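Local coordinates for O-ureido-L-serine synthase (Streptomyces lavendulae, PDB 3X44), which catalyses the pyridoxal-phosphate-dependent addition of hydroxyurea to O-acetyl-L-serine, giving O-ureido-L-serine on the pathway to the antibiotic D-cycloserine, at residues Val51-Glu55 / Ala84-Arg88; Thr65-Thr70 / Trp137-Phe143; Phe176-Gly180 / Pro228-Asp232. The protein carries 1 engineered substitution. All coordinates share one frame; numbering follows the deposited sequence.

How the contacts relate
From the N terminus, helix 43-56 comes first, and contact 1 closes the loop that runs from it through strand 65-70 to the end of helix 73-85. Contact 2 opens inside that loop, at strand 65-70, and closes only at residues 137-143, so the two cross. They also touch: Arg88 O lies 2.7 Å from Ile66 N, a probable hydrogen bond between neighbouring strands. Contact 3 follows in series, bringing the segment 228-232 onto the phosphate loop 176-180. It meets contact 2 where Phe143 O lies 3.2 Å from Val230 N, probably hydrogen-bonded. Contacts 2 and 3 both touch the bound external aldimine, whereas contact 1 lies about 11 Å from contact 3 at the nearest atoms.

Contact 1 of 3, residues Val51-Glu55 / Ala84-Arg88; sequences VLDAE and ARGYR
The guanidinium of Arg85 meets Leu52 over one face and Glu55 at its edge. Leu52 CD2 sits above the centre of the group, 3.7 Å from its plane, and the two side chains cross at about a right angle. At the edge, Arg85 grips the carboxylate side-on with two nitrogens, a bidentate salt bridge. Arg85 NE gives a fairly straight bond to Glu55 OE1 (2.8 Å, 166° at the hydrogen) and has this oxygen in the guanidinium plane. Arg85 NH2 reaches Glu55 OE2 at 2.7 Å through the syn lone pair, but this bond is more bent, and the oxygen lies tilted from the guanidinium plane; carboxylate and guanidinium planes are 45° apart.

The ring of Tyr87 has Glu55 OE1 at its edge as well, while the backbone O of Arg85 lies over one face, toward the rim. Tyr87 OH donates to Glu55 OE1 at 2.7 Å, arriving on the anti side, whereas Arg85 NE arrives on the syn side and from the opposite face of the carboxylate plane. OE1 is thus held by two donors and OE2 by one, which fixes the rotation of the carboxylate and would be expected to keep it ionised. The Glu55 chain, extended beyond CG, reaches them. Beside the polar cluster Val51 CG1, set opposite the backbone N (chi1 164°), touches Arg85 CD and, at 3.9 Å, Tyr87 CE2.

Gly86, the first residue beyond helix 73-85, has positive phi and lies between the two residues that hold Glu55. Val51 also packs on Leu78 and Val81 of helix 73-85, and Tyr87 on Ile66 of strand 65-70, so the contact joins helix 43-56 to the C-terminal end of its neighbour. Leu52 packs against Gly166 of another subunit.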
loop_
_atom_site.group_PDB
_atom_site.type_symbol
_atom_site.label_atom_id
_atom_site.label_comp_id
_atom_site.label_asym_id
_atom_site.label_seq_id
_atom_site.Cartn_x
_atom_site.Cartn_y
_atom_site.Cartn_z
ATOM N N VAL A 51 9.841 -20.803 -10.189
ATOM C CA VAL A 51 9.572 -20.602 -11.609
ATOM C C VAL A 51 10.408 -19.452 -12.184
ATOM O O VAL A 51 11.029 -19.593 -13.240
ATOM C CB VAL A 51 8.068 -20.318 -11.840
ATOM C CG1 VAL A 51 7.838 -19.730 -13.222
ATOM C CG2 VAL A 51 7.287 -21.602 -11.677
ATOM N N LEU A 52 10.427 -18.319 -11.489
ATOM C CA LEU A 52 11.205 -17.165 -11.936
ATOM C C LEU A 52 12.694 -17.517 -11.992
ATOM O O LEU A 52 13.391 -17.175 -12.945
ATOM C CB LEU A 52 11.000 -15.982 -10.986
ATOM C CG LEU A 52 9.620 -15.313 -10.965
ATOM C CD1 LEU A 52 9.657 -14.141 -10.005
ATOM C CD2 LEU A 52 9.222 -14.853 -12.361
ATOM N N ASP A 53 13.169 -18.208 -10.960
ATOM C CA ASP A 53 14.566 -18.620 -10.877
ATOM C C ASP A 53 14.914 -19.545 -12.041
ATOM O O ASP A 53 15.957 -19.395 -12.683
ATOM C CB ASP A 53 14.806 -19.350 -9.551
ATOM C CG ASP A 53 16.186 -19.986 -9.473
ATOM O OD1 ASP A 53 17.158 -19.251 -9.225
ATOM O OD2 ASP A 53 16.288 -21.217 -9.654
ATOM N N ALA A 54 14.029 -20.503 -12.300
ATOM C CA ALA A 54 14.222 -21.464 -13.379
ATOM C C ALA A 54 14.264 -20.750 -14.723
ATOM O O ALA A 54 15.060 -21.107 -15.595
ATOM C CB ALA A 54 13.101 -22.500 -13.372
ATOM N N GLU A 55 13.407 -19.747 -14.889
ATOM C CA GLU A 55 13.364 -18.979 -16.131
ATOM C C GLU A 55 14.679 -18.230 -16.344
ATOM O O GLU A 55 15.233 -18.238 -17.441
ATOM C CB GLU A 55 12.215 -17.963 -16.105
ATOM C CG GLU A 55 10.829 -18.572 -15.978
ATOM C CD GLU A 55 9.734 -17.525 -15.987
ATOM O OE1 GLU A 55 8.590 -17.855 -16.360
ATOM O OE2 GLU A 55 10.018 -16.367 -15.624
ATOM N N ALA A 84 -0.924 -18.973 -15.325
ATOM C CA ALA A 84 -0.701 -17.564 -15.620
ATOM C C ALA A 84 0.471 -17.318 -16.566
ATOM O O ALA A 84 0.411 -16.440 -17.432
ATOM C CB ALA A 84 -0.481 -16.794 -14.326
ATOM N N ARG A 85 1.526 -18.107 -16.416
ATOM C CA ARG A 85 2.721 -17.917 -17.219
ATOM C C ARG A 85 2.878 -18.769 -18.478
ATOM O O ARG A 85 3.865 -18.622 -19.205
ATOM C CB ARG A 85 3.949 -18.066 -16.317
ATOM C CG ARG A 85 4.112 -16.900 -15.361
ATOM C CD ARG A 85 5.366 -17.022 -14.504
ATOM N NE ARG A 85 6.546 -16.456 -15.160
ATOM C CZ ARG A 85 6.795 -15.157 -15.279
ATOM N NH1 ARG A 85 5.949 -14.259 -14.785
ATOM N NH2 ARG A 85 7.897 -14.751 -15.893
ATOM N N GLY A 86 1.908 -19.638 -18.745
ATOM C CA GLY A 86 1.969 -20.471 -19.935
ATOM C C GLY A 86 2.752 -21.765 -19.794
ATOM O O GLY A 86 3.483 -22.153 -20.705
ATOM N N TYR A 87 2.600 -22.437 -18.657
ATOM C CA TYR A 87 3.284 -23.701 -18.421
ATOM C C TYR A 87 2.278 -24.821 -18.170
ATOM O O TYR A 87 1.077 -24.578 -18.009
ATOM C CB TYR A 87 4.216 -23.595 -17.208
ATOM C CG TYR A 87 5.383 -22.657 -17.406
ATOM C CD1 TYR A 87 6.327 -22.894 -18.404
ATOM C CD2 TYR A 87 5.528 -21.519 -16.611
ATOM C CE1 TYR A 87 7.392 -22.015 -18.606
ATOM C CE2 TYR A 87 6.587 -20.639 -16.809
ATOM C CZ TYR A 87 7.513 -20.892 -17.809
ATOM O OH TYR A 87 8.559 -20.023 -18.015
ATOM N N ARG A 88 2.782 -26.050 -18.162
ATOM C CA ARG A 88 1.970 -27.224 -17.888
ATOM C C ARG A 88 2.454 -27.683 -16.518
ATOM O O ARG A 88 3.645 -27.582 -16.221
ATOM C CB ARG A 88 2.219 -28.314 -18.939
ATOM C CG ARG A 88 1.464 -28.103 -20.248
ATOM C CD ARG A 88 2.299 -28.524 -21.460
ATOM N NE ARG A 88 1.541 -28.455 -22.709
ATOM C CZ ARG A 88 2.060 -28.657 -23.918
ATOM N NH1 ARG A 88 3.349 -28.945 -24.055
ATOM N NH2 ARG A 88 1.289 -28.581 -24.995
#

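Contact 2 of 3, residues Thr65-Thr70 / Trp137-Phe143; sequences TIVECT and WFRARQF. With PUS ((E)-O-(carbamoylamino)-N-({3-hydroxy-2-methyl-5-[(phosphonooxy)methyl]pyridin-4-yl}methylidene)-L-serine), chain C.
Glu68 reaches from strand 65-70 to residues 139-142. Its CB lies 4.2 Å from Ala140 CB; CG stands opposite the backbone N (chi1 176°), and a bend at chi2 swings the carboxylate toward the other segment. Glu68 OE2 accepts from Gln142 N at 2.7 Å through its syn lone pair. Glu68 OE1 takes Cys69 N on its anti lone pair and Arg139 NH1 from above the carboxylate plane, the latter in a nearly straight hydrogen bond that is part of a salt bridge (2.9 Å, 174°). A water bridges Glu68 OE1 to Arg139 NH2. Several donors thus grip this buried acid, while Arg139 NE pairs with Asp129.

The backbones run as parallel strands, with Ile66 opposite Phe138 and Val67 opposite Arg139. Phe138 N bonds to Thr65 O, and Val67 N to Phe138 O, at 2.8 Å. This makes 138-139 an outer strand of the four-stranded parallel sheet in the fold type II pyridoxal-phosphate architecture. At the start of strand 65-70, Thr65 CG2 makes a CH-pi contact over the five-membered ring of Trp137, 3.4 Å from the centroid and 9° off its normal.

Near the other end the Gln142 amide spans strand and ligand: NE2 donates to Cys69 O at 3.0 Å and, almost straight, to carboxylate oxygen OT of the bound PUS. Thr70 OG1 donates to that same OT at 2.6 Å.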
loop_
_atom_site.group_PDB
_atom_site.type_symbol
_atom_site.label_atom_id
_atom_site.label_comp_id
_atom_site.label_asym_id
_atom_site.label_seq_id
_atom_site.Cartn_x
_atom_site.Cartn_y
_atom_site.Cartn_z
ATOM N N THR A 65 6.769 -28.415 -19.017
ATOM C CA THR A 65 5.985 -29.060 -17.969
ATOM C C THR A 65 6.726 -29.104 -16.630
ATOM O O THR A 65 7.885 -29.502 -16.561
ATOM C CB THR A 65 5.609 -30.505 -18.377
ATOM O OG1 THR A 65 4.700 -30.472 -19.487
ATOM C CG2 THR A 65 4.957 -31.232 -17.209
ATOM N N ILE A 66 6.037 -28.699 -15.569
ATOM C CA ILE A 66 6.613 -28.689 -14.230
ATOM C C ILE A 66 5.962 -29.788 -13.398
ATOM O O ILE A 66 4.738 -29.946 -13.412
ATOM C CB ILE A 66 6.380 -27.320 -13.530
ATOM C CG1 ILE A 66 7.121 -26.214 -14.282
ATOM C CG2 ILE A 66 6.855 -27.378 -12.085
ATOM C CD1 ILE A 66 6.358 -24.915 -14.370
ATOM N N VAL A 67 6.784 -30.552 -12.684
ATOM C CA VAL A 67 6.276 -31.632 -11.846
ATOM C C VAL A 67 6.813 -31.487 -10.430
ATOM O O VAL A 67 7.985 -31.152 -10.232
ATOM C CB VAL A 67 6.672 -33.027 -12.394
ATOM C CG1 VAL A 67 8.175 -33.244 -12.261
ATOM C CG2 VAL A 67 5.914 -34.111 -11.637
ATOM N N GLU A 68 5.952 -31.746 -9.452
ATOM C CA GLU A 68 6.342 -31.626 -8.052
ATOM C C GLU A 68 5.492 -32.488 -7.121
ATOM O O GLU A 68 4.297 -32.683 -7.354
ATOM C CB GLU A 68 6.235 -30.164 -7.622
ATOM C CG GLU A 68 6.532 -29.936 -6.153
ATOM C CD GLU A 68 7.987 -30.177 -5.828
ATOM O OE1 GLU A 68 8.417 -31.350 -5.856
ATOM O OE2 GLU A 68 8.700 -29.192 -5.550
ATOM N N CYS A 69 6.122 -33.026 -6.082
ATOM C CA CYS A 69 5.403 -33.821 -5.086
ATOM C C CYS A 69 4.986 -32.782 -4.057
ATOM O O CYS A 69 5.822 -32.031 -3.558
ATOM C CB CYS A 69 6.312 -34.858 -4.421
ATOM S SG CYS A 69 5.574 -35.561 -2.932
ATOM N N THR A 70 3.702 -32.733 -3.738
ATOM C CA THR A 70 3.217 -31.718 -2.816
ATOM C C THR A 70 2.179 -32.245 -1.832
ATOM O O THR A 70 1.562 -33.280 -2.078
ATOM C CB THR A 70 2.584 -30.564 -3.630
ATOM O OG1 THR A 70 1.980 -29.616 -2.751
ATOM C CG2 THR A 70 1.508 -31.116 -4.563
ATOM N N TRP A 137 10.378 -33.461 -17.765
ATOM C CA TRP A 137 9.725 -32.349 -17.079
ATOM C C TRP A 137 10.648 -31.678 -16.073
ATOM O O TRP A 137 11.590 -32.296 -15.576
ATOM C CB TRP A 137 8.477 -32.851 -16.362
ATOM C CG TRP A 137 7.521 -33.540 -17.264
ATOM C CD1 TRP A 137 7.426 -33.408 -18.623
ATOM C CD2 TRP A 137 6.485 -34.446 -16.873
ATOM N NE1 TRP A 137 6.388 -34.176 -19.100
ATOM C CE2 TRP A 137 5.794 -34.823 -18.047
ATOM C CE3 TRP A 137 6.071 -34.975 -15.643
ATOM C CZ2 TRP A 137 4.711 -35.705 -18.027
ATOM C CZ3 TRP A 137 4.994 -35.853 -15.625
ATOM C CH2 TRP A 137 4.326 -36.208 -16.811
ATOM N N PHE A 138 10.378 -30.409 -15.781
ATOM C CA PHE A 138 11.183 -29.653 -14.823
ATOM C C PHE A 138 10.722 -30.005 -13.414
ATOM O O PHE A 138 9.522 -30.107 -13.160
ATOM C CB PHE A 138 11.017 -28.149 -15.073
ATOM C CG PHE A 138 11.614 -27.277 -14.000
ATOM C CD1 PHE A 138 12.991 -27.069 -13.935
ATOM C CD2 PHE A 138 10.799 -26.660 -13.054
ATOM C CE1 PHE A 138 13.546 -26.258 -12.942
ATOM C CE2 PHE A 138 11.343 -25.851 -12.062
ATOM C CZ PHE A 138 12.719 -25.650 -12.005
ATOM N N ARG A 139 11.674 -30.210 -12.510
ATOM C CA ARG A 139 11.359 -30.538 -11.125
ATOM C C ARG A 139 11.553 -29.294 -10.265
ATOM O O ARG A 139 12.622 -28.691 -10.274
ATOM C CB ARG A 139 12.282 -31.649 -10.606
ATOM C CG ARG A 139 12.025 -33.026 -11.193
ATOM C CD ARG A 139 10.993 -33.797 -10.384
ATOM N NE ARG A 139 11.399 -33.970 -8.990
ATOM C CZ ARG A 139 10.815 -33.361 -7.964
ATOM N NH1 ARG A 139 9.797 -32.534 -8.172
ATOM N NH2 ARG A 139 11.251 -33.576 -6.730
ATOM N N ALA A 140 10.520 -28.906 -9.526
ATOM C CA ALA A 140 10.632 -27.740 -8.665
ATOM C C ALA A 140 11.557 -28.045 -7.482
ATOM O O ALA A 140 12.225 -27.152 -6.968
ATOM C CB ALA A 140 9.248 -27.318 -8.163
ATOM N N ARG A 141 11.605 -29.311 -7.074
ATOM C CA ARG A 141 12.433 -29.750 -5.940
ATOM C C ARG A 141 12.281 -28.802 -4.763
ATOM O O ARG A 141 13.269 -28.291 -4.243
ATOM C CB ARG A 141 13.913 -29.821 -6.338
ATOM C CG ARG A 141 14.165 -30.510 -7.654
ATOM C CD ARG A 141 15.585 -31.058 -7.728
ATOM N NE ARG A 141 15.703 -32.051 -8.794
ATOM C CZ ARG A 141 15.440 -33.348 -8.648
ATOM N NH1 ARG A 141 15.044 -33.826 -7.475
ATOM N NH2 ARG A 141 15.563 -34.170 -9.682
ATOM N N GLN A 142 11.042 -28.583 -4.333
ATOM C CA GLN A 142 10.774 -27.659 -3.239
ATOM C C GLN A 142 11.526 -27.916 -1.933
ATOM O O GLN A 142 11.740 -26.991 -1.153
ATOM C CB GLN A 142 9.260 -27.582 -2.970
ATOM C CG GLN A 142 8.598 -28.869 -2.471
ATOM C CD GLN A 142 7.253 -28.593 -1.806
ATOM O OE1 GLN A 142 7.068 -27.549 -1.178
ATOM N NE2 GLN A 142 6.310 -29.523 -1.944
ATOM N N PHE A 143 11.939 -29.154 -1.689
ATOM C CA PHE A 143 12.650 -29.461 -0.446
ATOM C C PHE A 143 14.144 -29.192 -0.502
ATOM O O PHE A 143 14.832 -29.257 0.525
ATOM C CB PHE A 143 12.438 -30.925 -0.063
ATOM C CG PHE A 143 11.012 -31.274 0.212
ATOM C CD1 PHE A 143 10.433 -30.967 1.442
ATOM C CD2 PHE A 143 10.243 -31.931 -0.748
ATOM C CE1 PHE A 143 9.118 -31.312 1.711
ATOM C CE2 PHE A 143 8.928 -32.278 -0.485
ATOM C CZ PHE A 143 8.362 -31.970 0.746
HETATM N N PUS C . 3.290 -27.040 1.965
HETATM C CA PUS C . 4.193 -27.639 0.901
HETATM C CB PUS C . 5.124 -28.755 1.496
HETATM O OG PUS C . 4.295 -29.849 2.097
HETATM N ND PUS C . 4.956 -31.129 1.978
HETATM C CE PUS C . 5.207 -31.857 3.089
HETATM N NZ2 PUS C . 5.218 -31.265 4.297
HETATM O OZ1 PUS C . 5.420 -33.024 3.001
HETATM C C PUS C . 3.311 -28.243 -0.214
HETATM O O PUS C . 2.182 -27.858 -0.344
HETATM O OT PUS C . 3.753 -29.092 -0.950
HETATM C C2 PUS C . 0.663 -25.447 5.181
HETATM C C3 PUS C . 1.474 -25.872 4.025
HETATM C C4 PUS C . 2.936 -25.876 4.148
HETATM C C5 PUS C . 3.540 -25.430 5.409
HETATM C C6 PUS C . 2.648 -25.013 6.502
HETATM C C2A PUS C . -0.837 -25.469 5.105
HETATM C C4A PUS C . 3.809 -26.479 3.069
HETATM C C5A PUS C . 5.049 -25.400 5.601
HETATM N N1 PUS C . 1.279 -25.044 6.347
HETATM O O3 PUS C . 0.877 -26.190 2.860
HETATM O O1P PUS C . 7.150 -25.488 3.392
HETATM O O2P PUS C . 7.668 -23.281 4.062
HETATM O O3P PUS C . 7.811 -25.057 5.636
HETATM O O4P PUS C . 5.646 -24.293 4.846
HETATM P P PUS C . 7.073 -24.537 4.484
HETATM O O HOH W 1 10.022 -32.595 -4.321
#

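Contact 3 of 3, residues Phe176-Gly180 / Pro228-Asp232; sequences FGTTG and PGVLD. With PUS ((E)-O-(carbamoylamino)-N-({3-hydroxy-2-methyl-5-[(phosphonooxy)methyl]pyridin-4-yl}methylidene)-L-serine), chain C.
The phosphate oxygen O3P of the bound PUS is gripped by two backbone amides of the 176-180 loop. Gly177 N approaches at 2.8 Å and almost straight, 177° at the hydrogen, while Thr179 N reaches it at 2.9 Å with a more bent geometry. A second phosphate oxygen, O1P, accepts from Thr178 N and, at 2.6 Å, from Thr178 OG1. That hydroxyl also accepts from Gly180 N, closing an ST turn. It can serve both because Thr178 OG1 stands between the backbone N and the carbonyl carbon (chi1 67°), turned toward the phosphate. Gly177, without a side chain, lets NZ2 of the ligand come close to its CA.

Such a strand-loop-helix, with backbone amides turned onto the phosphate just ahead of helix 180-192, is the phosphate-binding loop of the cysteine synthase family. Asn148 ND2 adds a hydrogen bond to Thr178 OG1.

The side of the loop away from the phosphate is backed by 228-232, whose Pro228 to Leu231 portion is a type I turn. Thr179 has the largest share of this interface. Its CG2 lies 3.7 Å from Pro228 CG, the two side chains meeting at an oblique angle. Its OG1 donates to Thr178 O at 2.6 Å, in the carbonyl plane and on a lone pair, and also lies against Leu231 CB; the Thr179 and Leu231 side chains are roughly perpendicular. Thr178 O is further met by Pro228 CB and, tightly, by Val230 CG2 at 3.1 Å. Gly177 O faces Pro228 CG and, though buried, has no hydrogen-bond partner. Leu231 continues onto Thr183 and Leu209, and Asp232 is tied by a salt bridge to Arg190, joining the turn to helix 180-192.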
loop_
_atom_site.group_PDB
_atom_site.type_symbol
_atom_site.label_atom_id
_atom_site.label_comp_id
_atom_site.label_asym_id
_atom_site.label_seq_id
_atom_site.Cartn_x
_atom_site.Cartn_y
_atom_site.Cartn_z
ATOM N N PHE A 176 6.605 -26.406 9.913
ATOM C CA PHE A 176 7.388 -26.557 8.701
ATOM C C PHE A 176 7.098 -27.805 7.895
ATOM O O PHE A 176 6.741 -28.850 8.435
ATOM C CB PHE A 176 8.887 -26.479 9.019
ATOM C CG PHE A 176 9.410 -27.628 9.828
ATOM C CD1 PHE A 176 9.703 -28.846 9.224
ATOM C CD2 PHE A 176 9.659 -27.479 11.192
ATOM C CE1 PHE A 176 10.241 -29.900 9.960
ATOM C CE2 PHE A 176 10.199 -28.528 11.945
ATOM C CZ PHE A 176 10.492 -29.740 11.326
ATOM N N GLY A 177 7.220 -27.654 6.581
ATOM C CA GLY A 177 7.035 -28.748 5.649
ATOM C C GLY A 177 8.389 -28.822 4.959
ATOM O O GLY A 177 9.183 -29.726 5.224
ATOM N N THR A 178 8.664 -27.853 4.090
ATOM C CA THR A 178 9.955 -27.797 3.406
ATOM C C THR A 178 10.964 -27.053 4.289
ATOM O O THR A 178 12.180 -27.180 4.108
ATOM C CB THR A 178 9.847 -27.043 2.066
ATOM O OG1 THR A 178 9.551 -25.657 2.309
ATOM C CG2 THR A 178 8.752 -27.651 1.205
ATOM N N THR A 179 10.434 -26.306 5.260
ATOM C CA THR A 179 11.199 -25.467 6.198
ATOM C C THR A 179 11.686 -24.189 5.519
ATOM O O THR A 179 12.428 -23.402 6.110
ATOM C CB THR A 179 12.421 -26.194 6.855
ATOM O OG1 THR A 179 13.572 -26.098 6.007
ATOM C CG2 THR A 179 12.094 -27.641 7.136
ATOM N N GLY A 180 11.238 -23.959 4.289
ATOM C CA GLY A 180 11.647 -22.754 3.586
ATOM C C GLY A 180 11.248 -21.486 4.329
ATOM O O GLY A 180 11.990 -20.500 4.340
ATOM N N PRO A 228 14.360 -31.988 5.274
ATOM C CA PRO A 228 14.603 -31.249 4.030
ATOM C C PRO A 228 15.995 -30.635 3.906
ATOM O O PRO A 228 16.554 -30.120 4.876
ATOM C CB PRO A 228 13.507 -30.180 4.019
ATOM C CG PRO A 228 12.466 -30.674 4.986
ATOM C CD PRO A 228 13.234 -31.416 6.038
ATOM N N GLY A 229 16.539 -30.691 2.694
ATOM C CA GLY A 229 17.857 -30.140 2.442
ATOM C C GLY A 229 18.006 -28.640 2.650
ATOM O O GLY A 229 19.073 -28.180 3.041
ATOM N N VAL A 230 16.955 -27.863 2.399
ATOM C CA VAL A 230 17.055 -26.417 2.568
ATOM C C VAL A 230 17.123 -25.966 4.026
ATOM O O VAL A 230 17.480 -24.820 4.311
ATOM C CB VAL A 230 15.873 -25.671 1.899
ATOM C CG1 VAL A 230 15.807 -26.013 0.423
ATOM C CG2 VAL A 230 14.575 -26.013 2.599
ATOM N N LEU A 231 16.804 -26.867 4.951
ATOM C CA LEU A 231 16.803 -26.523 6.369
ATOM C C LEU A 231 18.112 -26.080 7.010
ATOM O O LEU A 231 19.135 -26.768 6.906
ATOM C CB LEU A 231 16.261 -27.692 7.197
ATOM C CG LEU A 231 16.411 -27.482 8.710
ATOM C CD1 LEU A 231 15.512 -26.331 9.143
ATOM C CD2 LEU A 231 16.056 -28.752 9.463
ATOM N N ASP A 232 18.075 -24.927 7.677
ATOM C CA ASP A 232 19.239 -24.446 8.412
ATOM C C ASP A 232 18.810 -24.527 9.869
ATOM O O ASP A 232 18.232 -23.589 10.429
ATOM C CB ASP A 232 19.614 -23.006 8.075
ATOM C CG ASP A 232 20.798 -22.522 8.901
ATOM O OD1 ASP A 232 21.429 -23.368 9.577
ATOM O OD2 ASP A 232 21.100 -21.314 8.890
HETATM N N PUS C . 3.290 -27.040 1.965
HETATM C CA PUS C . 4.193 -27.639 0.901
HETATM C CB PUS C . 5.124 -28.755 1.496
HETATM O OG PUS C . 4.295 -29.849 2.097
HETATM N ND PUS C . 4.956 -31.129 1.978
HETATM C CE PUS C . 5.207 -31.857 3.089
HETATM N NZ2 PUS C . 5.218 -31.265 4.297
HETATM O OZ1 PUS C . 5.420 -33.024 3.001
HETATM C C PUS C . 3.311 -28.243 -0.214
HETATM O O PUS C . 2.182 -27.858 -0.344
HETATM O OT PUS C . 3.753 -29.092 -0.950
HETATM C C2 PUS C . 0.663 -25.447 5.181
HETATM C C3 PUS C . 1.474 -25.872 4.025
HETATM C C4 PUS C . 2.936 -25.876 4.148
HETATM C C5 PUS C . 3.540 -25.430 5.409
HETATM C C6 PUS C . 2.648 -25.013 6.502
HETATM C C2A PUS C . -0.837 -25.469 5.105
HETATM C C4A PUS C . 3.809 -26.479 3.069
HETATM C C5A PUS C . 5.049 -25.400 5.601
HETATM N N1 PUS C . 1.279 -25.044 6.347
HETATM O O3 PUS C . 0.877 -26.190 2.860
HETATM O O1P PUS C . 7.150 -25.488 3.392
HETATM O O2P PUS C . 7.668 -23.281 4.062
HETATM O O3P PUS C . 7.811 -25.057 5.636
HETATM O O4P PUS C . 5.646 -24.293 4.846
HETATM P P PUS C . 7.073 -24.537 4.484
#